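Local coordinates for catecholate siderophore receptor Fiu (Escherichia coli, PDB 6BPM), which imports iron bound to catecholate siderophores such as dihydroxybenzoylserine across the outer membrane, drawing its energy from TonB, and also serves as a microcin receptor, at residues 412-417 with 432-437; 477-482 with 502-507; 641-646 with 675-680. All coordinates share one frame; numbering follows the deposited sequence.

Interaction 1 (412-417 with 432-437); sequences TFAIYA and GIRLDN. With POG ((20S)-2,5,8,11,14,17-hexamethyl-3,6,9,12,15,18-hexaoxahenicosane-1,20-diol), chain E.
Ala414 and Arg434 meet on the inner face of this strand pair: the methyl CB of Ala414 lies over one face of the guanidinium group, 3.3 Å from Arg434 NH1. The arginine reaches this spot as an extended chain, with CG trans to the backbone N (chi1 -180°) and the chain straight on to NE, so its stem runs past Tyr416 CB before the head group turns over the alanine. Asp436, two residues along the same strand, holds the head group at its edge. Arg434 NE donates to Asp436 OD1 at 2.8 Å, in the guanidinium plane and on the syn lone pair of the carboxylate, while the second link, from NH1 to OD2, is weak. Glu366 on the preceding strand forms a further salt bridge with NH1, so two carboxylates probably offset the charge of this buried guanidinium group. Asp436 OD2 also touches Thr412 CG2 at 3.4 Å. Tyr416 stands with CG between its backbone N and carbonyl carbon (chi1 62°), which carries the ring away from the partner strand; its hydroxyl bonds to Asn347, and Lys30 makes a cation-pi contact with the ring.

The opposite face carries Phe413, Ile415, Leu435 and Asn437. Ile415 CG2 packs on Leu435 CB at 4.2 Å, a loose apolar contact on the surface. Phe413 and Asn437 run side by side, ring and amide planes 19° apart, and the bound polyether POG lies against both residues.

Six backbone hydrogen bonds, two each for Phe413–Asn437, Ile415–Leu435 and Ala417–Ile433, hold the frame. This is an antiparallel hairpin of the TonB-dependent receptor barrel, charged and polar on one face and largely apolar on the other.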
loop_
_atom_site.group_PDB
_atom_site.type_symbol
_atom_site.label_atom_id
_atom_site.label_comp_id
_atom_site.label_asym_id
_atom_site.label_seq_id
_atom_site.Cartn_x
_atom_site.Cartn_y
_atom_site.Cartn_z
ATOM N N THR A 412 -14.189 -14.838 -9.426
ATOM C CA THR A 412 -12.962 -15.375 -10.020
ATOM C C THR A 412 -12.822 -16.878 -9.783
ATOM O O THR A 412 -13.021 -17.355 -8.662
ATOM C CB THR A 412 -11.713 -14.673 -9.459
ATOM O OG1 THR A 412 -11.909 -13.250 -9.430
ATOM C CG2 THR A 412 -10.482 -15.017 -10.290
ATOM N N PHE A 413 -12.481 -17.612 -10.847
ATOM C CA PHE A 413 -11.983 -18.985 -10.776
ATOM C C PHE A 413 -10.581 -19.013 -11.373
ATOM O O PHE A 413 -10.397 -18.637 -12.535
ATOM C CB PHE A 413 -12.871 -19.956 -11.550
ATOM C CG PHE A 413 -12.268 -21.346 -11.688
ATOM C CD1 PHE A 413 -12.490 -22.312 -10.717
ATOM C CD2 PHE A 413 -11.489 -21.675 -12.772
ATOM C CE1 PHE A 413 -11.952 -23.574 -10.817
ATOM C CE2 PHE A 413 -10.937 -22.948 -12.881
ATOM C CZ PHE A 413 -11.171 -23.896 -11.898
ATOM N N ALA A 414 -9.598 -19.454 -10.592
ATOM C CA ALA A 414 -8.207 -19.477 -11.037
ATOM C C ALA A 414 -7.583 -20.849 -10.809
ATOM O O ALA A 414 -7.794 -21.482 -9.767
ATOM C CB ALA A 414 -7.356 -18.436 -10.312
ATOM N N ILE A 415 -6.768 -21.282 -11.764
ATOM C CA ILE A 415 -6.016 -22.520 -11.639
ATOM C C ILE A 415 -4.580 -22.184 -12.008
ATOM O O ILE A 415 -4.337 -21.456 -12.979
ATOM C CB ILE A 415 -6.609 -23.621 -12.542
ATOM C CG1 ILE A 415 -6.142 -24.999 -12.115
ATOM C CG2 ILE A 415 -6.196 -23.432 -13.967
ATOM C CD1 ILE A 415 -6.797 -26.092 -12.920
ATOM N N TYR A 416 -3.624 -22.685 -11.230
ATOM C CA TYR A 416 -2.238 -22.337 -11.497
ATOM C C TYR A 416 -1.324 -23.551 -11.319
ATOM O O TYR A 416 -1.725 -24.600 -10.798
ATOM C CB TYR A 416 -1.785 -21.174 -10.604
ATOM C CG TYR A 416 -1.807 -21.445 -9.121
ATOM C CD1 TYR A 416 -2.934 -21.195 -8.359
ATOM C CD2 TYR A 416 -0.683 -21.943 -8.478
ATOM C CE1 TYR A 416 -2.939 -21.431 -6.994
ATOM C CE2 TYR A 416 -0.680 -22.183 -7.121
ATOM C CZ TYR A 416 -1.810 -21.932 -6.383
ATOM O OH TYR A 416 -1.791 -22.174 -5.031
ATOM N N ALA A 417 -0.081 -23.401 -11.784
ATOM C CA ALA A 417 0.930 -24.445 -11.602
ATOM C C ALA A 417 2.309 -23.821 -11.740
ATOM O O ALA A 417 2.627 -23.280 -12.804
ATOM C CB ALA A 417 0.741 -25.568 -12.624
ATOM N N GLY A 432 5.905 -20.867 -14.399
ATOM C CA GLY A 432 4.585 -20.747 -13.816
ATOM C C GLY A 432 3.532 -20.295 -14.809
ATOM O O GLY A 432 3.786 -19.454 -15.679
ATOM N N ILE A 433 2.331 -20.843 -14.689
ATOM C CA ILE A 433 1.213 -20.444 -15.529
ATOM C C ILE A 433 -0.014 -20.336 -14.651
ATOM O O ILE A 433 -0.165 -21.062 -13.663
ATOM C CB ILE A 433 0.931 -21.427 -16.683
ATOM C CG1 ILE A 433 0.926 -22.857 -16.153
ATOM C CG2 ILE A 433 1.939 -21.254 -17.769
ATOM C CD1 ILE A 433 0.246 -23.839 -17.086
ATOM N N ARG A 434 -0.890 -19.407 -15.011
ATOM C CA ARG A 434 -2.124 -19.216 -14.279
ATOM C C ARG A 434 -3.193 -18.794 -15.266
ATOM O O ARG A 434 -2.902 -18.150 -16.271
ATOM C CB ARG A 434 -1.948 -18.203 -13.153
ATOM C CG ARG A 434 -3.206 -17.948 -12.317
ATOM C CD ARG A 434 -2.931 -16.893 -11.295
ATOM N NE ARG A 434 -4.147 -16.438 -10.643
ATOM C CZ ARG A 434 -4.393 -16.529 -9.341
ATOM N NH1 ARG A 434 -5.547 -16.071 -8.853
ATOM N NH2 ARG A 434 -3.474 -17.029 -8.528
ATOM N N LEU A 435 -4.404 -19.260 -15.025
ATOM C CA LEU A 435 -5.578 -18.929 -15.815
ATOM C C LEU A 435 -6.625 -18.364 -14.864
ATOM O O LEU A 435 -6.866 -18.937 -13.803
ATOM C CB LEU A 435 -6.114 -20.158 -16.544
ATOM C CG LEU A 435 -7.429 -19.886 -17.265
ATOM C CD1 LEU A 435 -7.199 -18.860 -18.368
ATOM C CD2 LEU A 435 -8.040 -21.170 -17.824
ATOM N N ASP A 436 -7.165 -17.194 -15.180
ATOM C CA ASP A 436 -8.230 -16.598 -14.382
ATOM C C ASP A 436 -9.481 -16.466 -15.241
ATOM O O ASP A 436 -9.450 -15.815 -16.292
ATOM C CB ASP A 436 -7.825 -15.233 -13.824
ATOM C CG ASP A 436 -6.901 -15.337 -12.625
ATOM O OD1 ASP A 436 -5.770 -15.828 -12.794
ATOM O OD2 ASP A 436 -7.300 -14.930 -11.511
ATOM N N ASN A 437 -10.585 -17.054 -14.779
ATOM C CA ASN A 437 -11.898 -16.815 -15.360
ATOM C C ASN A 437 -12.629 -15.885 -14.405
ATOM O O ASN A 437 -12.753 -16.186 -13.214
ATOM C CB ASN A 437 -12.688 -18.106 -15.561
ATOM C CG ASN A 437 -12.114 -18.975 -16.648
ATOM O OD1 ASN A 437 -11.579 -18.478 -17.635
ATOM N ND2 ASN A 437 -12.235 -20.287 -16.484
HETATM O OH POG E . -16.787 -14.417 -22.413
HETATM C C2 POG E . -15.727 -15.266 -22.061
HETATM C C1 POG E . -15.249 -16.061 -23.278
HETATM C C3 POG E . -16.194 -16.227 -20.969
HETATM O O2 POG E . -15.534 -15.906 -19.778
HETATM C C5 POG E . -15.643 -16.868 -18.772
HETATM O O1 POG E . -15.542 -19.007 -1.172
HETATM C C4 POG E . -15.682 -18.318 -2.383
HETATM C C6 POG E . -16.860 -18.891 -3.166
HETATM O O3 POG E . -17.096 -18.093 -4.296
HETATM C C7 POG E . -18.314 -18.311 -4.962
HETATM C C8 POG E . -18.148 -18.460 -6.481
HETATM O O4 POG E . -17.084 -17.688 -6.999
HETATM C C9 POG E . -16.993 -17.483 -8.391
HETATM C C10 POG E . -16.534 -18.710 -9.200
HETATM O O5 POG E . -16.140 -18.206 -10.459
HETATM C C11 POG E . -16.420 -18.816 -11.695
HETATM C C12 POG E . -17.360 -17.925 -12.503
HETATM O O6 POG E . -16.599 -16.895 -13.047
HETATM C C13 POG E . -17.054 -16.480 -14.297
HETATM C C14 POG E . -16.218 -17.157 -15.385
HETATM O O7 POG E . -16.502 -16.515 -16.599
HETATM C C15 POG E . -15.419 -16.194 -17.424
HETATM C C16 POG E . -14.582 -17.945 -18.971
HETATM C C17 POG E . -16.552 -18.650 -15.492
HETATM C C18 POG E . -18.495 -17.294 -11.684
HETATM C C19 POG E . -17.637 -19.768 -9.285
HETATM C C20 POG E . -19.518 -18.137 -7.106
HETATM C C21 POG E . -18.090 -18.931 -2.255
#

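Interaction 2 (477-482 with 502-507); sequences GNLMNW and VSQQPP. With POG ((20S)-2,5,8,11,14,17-hexamethyl-3,6,9,12,15,18-hexaoxahenicosane-1,20-diol), chain E.
Strands 477-482 and 502-505 run antiparallel at 154° and splay apart: Asn481 and Val502 have their CA atoms 5.6 Å apart, Leu479 and Gln504 7.1 Å, and the backbone hydrogen bond from Val502 N to Trp482 O (3.0 Å) lies at the close end. Farther along, side chains and a water bridge the widening gap. Gln504 sends an extended chain across the opening, and its NE2 donates to Asn481 OD1 at 3.2 Å. The bond is straight at the hydrogen, 170°, and lies in the glutamine's amide plane, yet the donor stands well above the carbonyl plane of Asn481 and not on a lone pair; the two amides are nearly perpendicular. Asn481 is held from its other end as well: ND2 donates to a water that in turn donates to Gln504 O, so both ends of the amide are engaged, which should limit its rotation.

The Leu479 and Gln504 side chains come from their two strands and pass alongside in opposed senses, Leu479 CD2 3.8 Å from Gln504 CB. The leucine's other branch, CD1, meets Pro506 CD at 4.0 Å, the two side chains crossing at about a right angle. The exposed Trp482 indole is touched obliquely by Val502 CG2, 3.7 Å from NE1. The indole is brought there by its chi1 of 58°, which sets CG between the backbone N and carbonyl carbon; Tyr500 also meets this ring.

Ser503 and Gln505 touch residues of the plug region, Pro123 and Arg130 among them. The arrangement is a barrel hairpin whose second strand departs from its neighbour on the plug-filled inside of a TonB-dependent receptor.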
loop_
_atom_site.group_PDB
_atom_site.type_symbol
_atom_site.label_atom_id
_atom_site.label_comp_id
_atom_site.label_asym_id
_atom_site.label_seq_id
_atom_site.Cartn_x
_atom_site.Cartn_y
_atom_site.Cartn_z
ATOM N N GLY A 477 -14.186 -12.471 -18.781
ATOM C CA GLY A 477 -12.927 -12.594 -19.479
ATOM C C GLY A 477 -12.015 -13.659 -18.917
ATOM O O GLY A 477 -12.279 -14.285 -17.885
ATOM N N ASN A 478 -10.914 -13.835 -19.631
ATOM C CA ASN A 478 -9.859 -14.762 -19.286
ATOM C C ASN A 478 -8.590 -13.967 -19.040
ATOM O O ASN A 478 -8.382 -12.903 -19.623
ATOM C CB ASN A 478 -9.642 -15.769 -20.414
ATOM C CG ASN A 478 -10.785 -16.754 -20.516
ATOM O OD1 ASN A 478 -10.755 -17.797 -19.876
ATOM N ND2 ASN A 478 -11.813 -16.419 -21.293
ATOM N N LEU A 479 -7.787 -14.438 -18.104
ATOM C CA LEU A 479 -6.461 -13.888 -17.877
ATOM C C LEU A 479 -5.500 -15.065 -17.900
ATOM O O LEU A 479 -5.479 -15.866 -16.954
ATOM C CB LEU A 479 -6.369 -13.152 -16.544
ATOM C CG LEU A 479 -7.142 -11.877 -16.295
ATOM C CD1 LEU A 479 -6.742 -11.384 -14.917
ATOM C CD2 LEU A 479 -6.842 -10.849 -17.370
ATOM N N MET A 480 -4.668 -15.142 -18.934
ATOM C CA MET A 480 -3.627 -16.154 -19.002
ATOM C C MET A 480 -2.303 -15.452 -18.738
ATOM O O MET A 480 -1.968 -14.472 -19.413
ATOM C CB MET A 480 -3.622 -16.875 -20.344
ATOM C CG MET A 480 -4.929 -17.573 -20.667
ATOM S SD MET A 480 -5.113 -18.005 -22.414
ATOM C CE MET A 480 -6.871 -18.363 -22.511
ATOM N N ASN A 481 -1.581 -15.923 -17.723
ATOM C CA ASN A 481 -0.334 -15.317 -17.282
ATOM C C ASN A 481 0.743 -16.379 -17.124
ATOM O O ASN A 481 0.461 -17.572 -16.975
ATOM C CB ASN A 481 -0.498 -14.580 -15.951
ATOM C CG ASN A 481 -1.331 -13.341 -16.086
ATOM O OD1 ASN A 481 -1.032 -12.476 -16.901
ATOM N ND2 ASN A 481 -2.375 -13.236 -15.277
ATOM N N TRP A 482 1.993 -15.931 -17.130
ATOM C CA TRP A 482 3.073 -16.883 -16.964
ATOM C C TRP A 482 4.352 -16.155 -16.594
ATOM O O TRP A 482 4.459 -14.933 -16.721
ATOM C CB TRP A 482 3.253 -17.723 -18.218
ATOM C CG TRP A 482 3.528 -16.899 -19.392
ATOM C CD1 TRP A 482 2.616 -16.252 -20.177
ATOM C CD2 TRP A 482 4.811 -16.621 -19.946
ATOM N NE1 TRP A 482 3.259 -15.588 -21.184
ATOM C CE2 TRP A 482 4.607 -15.794 -21.066
ATOM C CE3 TRP A 482 6.115 -16.988 -19.601
ATOM C CZ2 TRP A 482 5.655 -15.332 -21.847
ATOM C CZ3 TRP A 482 7.151 -16.534 -20.375
ATOM C CH2 TRP A 482 6.918 -15.713 -21.489
ATOM N N VAL A 502 4.580 -11.944 -17.081
ATOM C CA VAL A 502 3.452 -11.191 -17.622
ATOM C C VAL A 502 2.438 -10.951 -16.506
ATOM O O VAL A 502 2.270 -11.771 -15.597
ATOM C CB VAL A 502 2.783 -11.922 -18.802
ATOM C CG1 VAL A 502 1.588 -11.151 -19.282
ATOM C CG2 VAL A 502 3.754 -12.091 -19.935
ATOM N N SER A 503 1.780 -9.799 -16.558
ATOM C CA SER A 503 0.744 -9.466 -15.599
ATOM C C SER A 503 -0.333 -8.643 -16.304
ATOM O O SER A 503 -0.060 -7.911 -17.265
ATOM C CB SER A 503 1.340 -8.712 -14.403
ATOM O OG SER A 503 0.327 -8.210 -13.550
ATOM N N GLN A 504 -1.558 -8.737 -15.799
ATOM C CA GLN A 504 -2.677 -8.098 -16.469
ATOM C C GLN A 504 -3.627 -7.477 -15.457
ATOM O O GLN A 504 -3.688 -7.862 -14.286
ATOM C CB GLN A 504 -3.436 -9.081 -17.372
ATOM C CG GLN A 504 -2.606 -9.632 -18.533
ATOM C CD GLN A 504 -3.387 -10.603 -19.405
ATOM O OE1 GLN A 504 -4.223 -10.201 -20.215
ATOM N NE2 GLN A 504 -3.115 -11.888 -19.243
ATOM N N GLN A 505 -4.368 -6.485 -15.938
ATOM C CA GLN A 505 -5.409 -5.833 -15.152
ATOM C C GLN A 505 -6.585 -5.612 -16.094
ATOM O O GLN A 505 -6.556 -4.692 -16.925
ATOM C CB GLN A 505 -4.921 -4.520 -14.553
ATOM C CG GLN A 505 -5.969 -3.813 -13.705
ATOM C CD GLN A 505 -6.226 -4.519 -12.382
ATOM O OE1 GLN A 505 -6.931 -5.533 -12.310
ATOM N NE2 GLN A 505 -5.610 -4.010 -11.338
ATOM N N PRO A 506 -7.613 -6.449 -16.023
ATOM C CA PRO A 506 -8.702 -6.363 -16.992
ATOM C C PRO A 506 -9.596 -5.179 -16.684
ATOM O O PRO A 506 -9.540 -4.623 -15.577
ATOM C CB PRO A 506 -9.462 -7.680 -16.786
ATOM C CG PRO A 506 -9.217 -8.017 -15.364
ATOM C CD PRO A 506 -7.821 -7.537 -15.049
ATOM N N PRO A 507 -10.459 -4.803 -17.630
ATOM C CA PRO A 507 -11.523 -3.832 -17.337
ATOM C C PRO A 507 -12.281 -4.194 -16.068
ATOM O O PRO A 507 -12.779 -5.316 -15.930
ATOM C CB PRO A 507 -12.435 -3.947 -18.563
ATOM C CG PRO A 507 -11.548 -4.464 -19.649
ATOM C CD PRO A 507 -10.564 -5.363 -18.988
HETATM O OH POG E . -16.787 -14.417 -22.413
HETATM C C2 POG E . -15.727 -15.266 -22.061
HETATM C C1 POG E . -15.249 -16.061 -23.278
HETATM C C3 POG E . -16.194 -16.227 -20.969
HETATM O O2 POG E . -15.534 -15.906 -19.778
HETATM C C5 POG E . -15.643 -16.868 -18.772
HETATM O O1 POG E . -15.542 -19.007 -1.172
HETATM C C4 POG E . -15.682 -18.318 -2.383
HETATM C C6 POG E . -16.860 -18.891 -3.166
HETATM O O3 POG E . -17.096 -18.093 -4.296
HETATM C C7 POG E . -18.314 -18.311 -4.962
HETATM C C8 POG E . -18.148 -18.460 -6.481
HETATM O O4 POG E . -17.084 -17.688 -6.999
HETATM C C9 POG E . -16.993 -17.483 -8.391
HETATM C C10 POG E . -16.534 -18.710 -9.200
HETATM O O5 POG E . -16.140 -18.206 -10.459
HETATM C C11 POG E . -16.420 -18.816 -11.695
HETATM C C12 POG E . -17.360 -17.925 -12.503
HETATM O O6 POG E . -16.599 -16.895 -13.047
HETATM C C13 POG E . -17.054 -16.480 -14.297
HETATM C C14 POG E . -16.218 -17.157 -15.385
HETATM O O7 POG E . -16.502 -16.515 -16.599
HETATM C C15 POG E . -15.419 -16.194 -17.424
HETATM C C16 POG E . -14.582 -17.945 -18.971
HETATM C C17 POG E . -16.552 -18.650 -15.492
HETATM C C18 POG E . -18.495 -17.294 -11.684
HETATM C C19 POG E . -17.637 -19.768 -9.285
HETATM C C20 POG E . -19.518 -18.137 -7.106
HETATM C C21 POG E . -18.090 -18.931 -2.255
HETATM O O HOH W 1 -3.047 -10.627 -14.012
#

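Interaction 3 (641-646 with 675-680); sequences DISVGA and DAKLGY
Val644 and Leu678 lie side by side on the surface of an antiparallel hairpin of the 22-stranded receptor barrel, with Val644 CG2 3.7 Å from Leu678 CD2. The same leucine methyl comes within 3.4 Å of Ser643 O. Next along this face, Ile642 and Tyr680 cross: Ile642 CG1 touches the ring edge at CD1, 3.8 Å away and in the ring plane, while the CB of Asp641 approaches CE1 obliquely. The ring lies alongside these two residues because its CG is trans to the backbone N (chi1 -174°). Ala646 and Ala676 continue this face of small and apolar groups, which probably looks toward the lipid; a bound octyl glucoside lies near Ala676.

Beneath these side chains, Ser643 is paired with Gly679 through two backbone hydrogen bonds of 3.0 Å, Ser643 N to Gly679 O and Gly679 N to Ser643 O. Gly645 N donates to Lys677 O, whereas the return bond from Lys677 N is weak.

On the buried face, Lys677 bends at chi2 (-95°) and runs among Trp633, Gln635, Gln689 and Asn691 of the flanking strands. Farther out, Asp675 carries its carboxylate away from 641-646, OD2 to a salt bridge with Arg649 farther along the same partner strand and OD1 accepting from the backbone N of Asn694. Ser643 packs directly against the glycine opposite: its OG lies 3.4 Å from Gly679 CA.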
loop_
_atom_site.group_PDB
_atom_site.type_symbol
_atom_site.label_atom_id
_atom_site.label_comp_id
_atom_site.label_asym_id
_atom_site.label_seq_id
_atom_site.Cartn_x
_atom_site.Cartn_y
_atom_site.Cartn_z
ATOM N N ASP A 641 23.758 -4.424 27.468
ATOM C CA ASP A 641 22.528 -3.733 27.808
ATOM C C ASP A 641 22.141 -2.665 26.799
ATOM O O ASP A 641 20.946 -2.482 26.547
ATOM C CB ASP A 641 22.646 -3.073 29.188
ATOM C CG ASP A 641 22.899 -4.068 30.301
ATOM O OD1 ASP A 641 22.652 -5.275 30.091
ATOM O OD2 ASP A 641 23.325 -3.636 31.394
ATOM N N ILE A 642 23.104 -1.971 26.195
ATOM C CA ILE A 642 22.818 -0.794 25.382
ATOM C C ILE A 642 22.968 -1.157 23.912
ATOM O O ILE A 642 23.989 -1.723 23.503
ATOM C CB ILE A 642 23.716 0.395 25.762
ATOM C CG1 ILE A 642 23.453 0.811 27.216
ATOM C CG2 ILE A 642 23.448 1.575 24.821
ATOM C CD1 ILE A 642 24.411 1.869 27.763
ATOM N N SER A 643 21.946 -0.835 23.128
ATOM C CA SER A 643 21.958 -0.927 21.678
ATOM C C SER A 643 21.642 0.435 21.064
ATOM O O SER A 643 21.031 1.302 21.687
ATOM C CB SER A 643 20.958 -1.976 21.191
ATOM O OG SER A 643 19.652 -1.622 21.572
ATOM N N VAL A 644 22.079 0.613 19.827
ATOM C CA VAL A 644 21.977 1.878 19.114
ATOM C C VAL A 644 21.546 1.595 17.687
ATOM O O VAL A 644 22.048 0.663 17.054
ATOM C CB VAL A 644 23.322 2.633 19.133
ATOM C CG1 VAL A 644 23.387 3.612 18.001
ATOM C CG2 VAL A 644 23.491 3.363 20.453
ATOM N N GLY A 645 20.624 2.400 17.176
ATOM C CA GLY A 645 20.156 2.247 15.815
ATOM C C GLY A 645 20.123 3.590 15.122
ATOM O O GLY A 645 20.028 4.636 15.759
ATOM N N ALA A 646 20.234 3.550 13.798
ATOM C CA ALA A 646 20.190 4.766 12.997
ATOM C C ALA A 646 19.560 4.442 11.657
ATOM O O ALA A 646 19.654 3.310 11.168
ATOM C CB ALA A 646 21.576 5.375 12.783
ATOM N N ASP A 675 16.670 9.019 11.113
ATOM C CA ASP A 675 16.071 8.494 12.342
ATOM C C ASP A 675 17.165 7.921 13.234
ATOM O O ASP A 675 18.230 7.525 12.761
ATOM C CB ASP A 675 15.011 7.418 12.052
ATOM C CG ASP A 675 13.903 7.915 11.122
ATOM O OD1 ASP A 675 13.386 9.033 11.324
ATOM O OD2 ASP A 675 13.553 7.186 10.170
ATOM N N ALA A 676 16.881 7.848 14.536
ATOM C CA ALA A 676 17.784 7.232 15.509
ATOM C C ALA A 676 16.977 6.387 16.498
ATOM O O ALA A 676 15.743 6.380 16.483
ATOM C CB ALA A 676 18.635 8.273 16.245
ATOM N N LYS A 677 17.690 5.591 17.294
ATOM C CA LYS A 677 17.044 4.665 18.216
ATOM C C LYS A 677 17.996 4.340 19.362
ATOM O O LYS A 677 19.212 4.333 19.193
ATOM C CB LYS A 677 16.630 3.394 17.466
ATOM C CG LYS A 677 15.898 2.353 18.253
ATOM C CD LYS A 677 16.805 1.293 18.808
ATOM C CE LYS A 677 15.970 0.071 19.211
ATOM N NZ LYS A 677 16.673 -0.753 20.211
ATOM N N LEU A 678 17.436 4.055 20.524
ATOM C CA LEU A 678 18.216 3.642 21.684
ATOM C C LEU A 678 17.473 2.528 22.395
ATOM O O LEU A 678 16.254 2.602 22.569
ATOM C CB LEU A 678 18.462 4.787 22.662
ATOM C CG LEU A 678 19.778 5.532 22.575
ATOM C CD1 LEU A 678 19.797 6.632 23.616
ATOM C CD2 LEU A 678 20.889 4.547 22.847
ATOM N N GLY A 679 18.204 1.499 22.787
ATOM C CA GLY A 679 17.617 0.367 23.488
ATOM C C GLY A 679 18.393 0.057 24.748
ATOM O O GLY A 679 19.627 0.099 24.755
ATOM N N TYR A 680 17.655 -0.200 25.835
ATOM C CA TYR A 680 18.263 -0.542 27.117
ATOM C C TYR A 680 17.584 -1.761 27.732
ATOM O O TYR A 680 16.389 -1.717 28.037
ATOM C CB TYR A 680 18.212 0.655 28.060
ATOM C CG TYR A 680 18.946 0.403 29.335
ATOM C CD1 TYR A 680 20.322 0.535 29.388
ATOM C CD2 TYR A 680 18.276 0.067 30.494
ATOM C CE1 TYR A 680 21.018 0.306 30.546
ATOM C CE2 TYR A 680 18.969 -0.161 31.668
ATOM C CZ TYR A 680 20.342 -0.039 31.683
ATOM O OH TYR A 680 21.048 -0.260 32.837
#

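Overall arrangement
From the N terminus, the chain first forms the plug and the early barrel strands, then reaches interaction 1, which closes the hairpin of strands 404-422 and 427-447. Interaction 2 opens only after that and closes the next hairpin, 467-489 with 494-505; interaction 3 follows much later with 642-655 and 667-681. The three are in series, none enclosing or crossing another. Interactions 1 and 2 are neighbours in the sheet, their centres 10 Å apart, with strands 427-447 and 467-489 side by side and the same polyether touching both. Interaction 3 lies across the barrel, about 47 Å from each between centres, joined to them through the closed sheet.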